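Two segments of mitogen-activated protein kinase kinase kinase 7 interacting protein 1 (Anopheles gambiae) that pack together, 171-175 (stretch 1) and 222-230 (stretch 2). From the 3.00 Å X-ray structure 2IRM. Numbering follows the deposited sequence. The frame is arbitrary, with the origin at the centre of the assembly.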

# COMPACT_ATOMS: atom_id res chain seq x y z
N ASN A 171 7.74 5.24 -0.34
CA ASN A 171 6.86 4.09 -0.13
C ASN A 171 7.46 3.06 0.81
O ASN A 171 8.67 2.96 0.96
N ILE A 172 6.57 2.31 1.46
CA ILE A 172 6.92 1.14 2.25
C ILE A 172 5.81 0.09 2.11
O ILE A 172 4.62 0.43 2.10
N GLY A 173 6.21 -1.17 1.97
CA GLY A 173 5.23 -2.26 1.91
C GLY A 173 4.61 -2.48 0.55
O GLY A 173 5.28 -2.36 -0.48
N ASN A 174 3.31 -2.79 0.55
CA ASN A 174 2.61 -3.31 -0.63
C ASN A 174 2.18 -2.30 -1.67
O ASN A 174 2.23 -2.60 -2.87
N CYS A 175 1.75 -1.12 -1.24
CA CYS A 175 1.31 -0.07 -2.16
C CYS A 175 2.33 0.24 -3.27
O CYS A 175 3.53 0.01 -3.08
N PRO A 222 -2.08 -14.17 2.53
CA PRO A 222 -2.32 -13.48 1.26
C PRO A 222 -1.08 -12.88 0.58
O PRO A 222 -0.52 -13.52 -0.30
N LEU A 223 -0.69 -11.68 0.99
CA LEU A 223 0.37 -10.94 0.31
C LEU A 223 1.26 -10.21 1.31
O LEU A 223 1.41 -8.99 1.24
N TYR A 224 1.86 -10.96 2.22
CA TYR A 224 2.51 -10.38 3.39
C TYR A 224 3.56 -9.35 2.99
O TYR A 224 4.51 -9.65 2.27
N SER A 225 3.37 -8.11 3.44
CA SER A 225 4.34 -7.09 3.21
C SER A 225 5.47 -7.36 4.18
O SER A 225 5.24 -7.66 5.35
N THR A 226 6.69 -7.27 3.68
CA THR A 226 7.88 -7.62 4.42
C THR A 226 8.52 -6.37 4.99
O THR A 226 9.59 -6.42 5.62
N ARG A 227 7.89 -5.23 4.73
CA ARG A 227 8.21 -3.95 5.35
C ARG A 227 6.90 -3.22 5.49
O ARG A 227 5.98 -3.45 4.69
N CYS A 228 6.79 -2.37 6.50
CA CYS A 228 5.55 -1.60 6.76
C CYS A 228 5.68 -0.75 8.02
O CYS A 228 6.67 -0.83 8.75
N ILE A 229 4.67 0.07 8.26
CA ILE A 229 4.64 0.88 9.45
C ILE A 229 4.02 0.04 10.55
O ILE A 229 2.99 -0.62 10.33
N GLY A 230 4.65 0.03 11.72
CA GLY A 230 4.10 -0.70 12.86
C GLY A 230 4.18 -2.20 12.70
O GLY A 230 5.19 -2.73 12.23

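The packing of residues 171-175 against 222-230 is a small, mostly buried contact of 344 Å² in which a single side-chain-to-backbone hydrogen bond anchors one end and an aliphatic side chain fills the other, with a glycine between them. It illustrates a general principle: where a strand runs out into a loop, an asparagine can hold a distant loop by its backbone, leaving the neighbouring contacts to shape. Asn174 points toward the second stretch with chi1 in the m well, and its ND2 donates to Leu223 O at 2.8 Å with an N-H...acceptor angle of 154°, a short and fairly straight bond. The same amide lies against aliphatic carbon, ND2 being 3.6 Å from CD1 of Leu223, while Asn174 OD1 approaches Ser225 CB at 3.1 Å. Leu223 itself points in, with chi1 t and chi2 between wells.

Gly173 brings the backbones close: its CA is 4.9 Å from the CA of Arg227 and 3.1 Å from Arg227 O. A CB here would come to about 3.0 Å from that same Arg227 O, a clash, and the positive phi also favours glycine. Ser225, chi1 p, also points toward the first stretch, yet its OG turns to its own loop, making a weak hydrogen bond to Arg227 O at 3.3 Å.

At the apolar end Ile172, t at both chi angles, packs its CG1 3.7 Å from Arg227 CB and 3.5 Å from Cys228 N, while its CG2 meets Ile229 CD1 at 4.1 Å. Ile229 starts out sideways, but with chi1 m its end comes nearer. Arg227 does the reverse: its CB points in, whereas its extended chain leads the guanidinium away to partners elsewhere in the structure. Cys228, chi1 p, points away.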

# COMPACT_ATOMS: atom_id res chain seq x y z
CB ASN A 171 6.46 3.46 -1.47
CG ASN A 171 7.30 2.22 -1.84
OD1 ASN A 171 7.03 1.11 -1.37
ND2 ASN A 171 8.31 2.42 -2.69
CB ILE A 172 7.17 1.48 3.73
CG1 ILE A 172 7.77 0.28 4.47
CG2 ILE A 172 5.90 1.94 4.41
CD1 ILE A 172 8.55 0.65 5.72
CB ASN A 174 1.42 -4.16 -0.20
CG ASN A 174 1.84 -5.50 0.40
OD1 ASN A 174 3.02 -5.86 0.41
ND2 ASN A 174 0.86 -6.24 0.90
CB CYS A 175 0.98 1.22 -1.40
SG CYS A 175 -0.16 1.03 -0.01
CB PRO A 222 -3.36 -12.41 1.63
CG PRO A 222 -4.19 -13.07 2.70
CD PRO A 222 -3.20 -13.94 3.48
CB LEU A 223 -0.23 -9.95 -0.69
CG LEU A 223 0.66 -9.55 -1.86
CD1 LEU A 223 0.54 -8.06 -2.15
CD2 LEU A 223 2.11 -9.93 -1.59
CB TYR A 224 3.15 -11.49 4.21
CG TYR A 224 3.42 -11.10 5.62
CD1 TYR A 224 2.39 -11.03 6.54
CD2 TYR A 224 4.71 -10.82 6.04
CE1 TYR A 224 2.62 -10.68 7.85
CE2 TYR A 224 4.97 -10.47 7.36
CZ TYR A 224 3.91 -10.40 8.25
OH TYR A 224 4.14 -10.05 9.56
CB SER A 225 3.74 -5.70 3.43
OG SER A 225 3.38 -5.53 4.77
CB THR A 226 8.86 -8.31 3.48
OG1 THR A 226 9.09 -7.44 2.37
CG2 THR A 226 8.28 -9.61 2.96
CB ARG A 227 9.16 -3.12 4.49
CG ARG A 227 10.56 -3.66 4.38
CD ARG A 227 11.45 -2.75 3.57
NE ARG A 227 12.50 -3.53 2.92
CZ ARG A 227 13.56 -3.01 2.29
NH1 ARG A 227 13.74 -1.70 2.21
NH2 ARG A 227 14.45 -3.82 1.75
CB CYS A 228 4.33 -2.52 6.88
SG CYS A 228 4.35 -3.59 8.34
CB ILE A 229 3.82 2.16 9.21
CG1 ILE A 229 4.60 3.10 8.28
CG2 ILE A 229 3.49 2.86 10.52
CD1 ILE A 229 3.74 3.82 7.29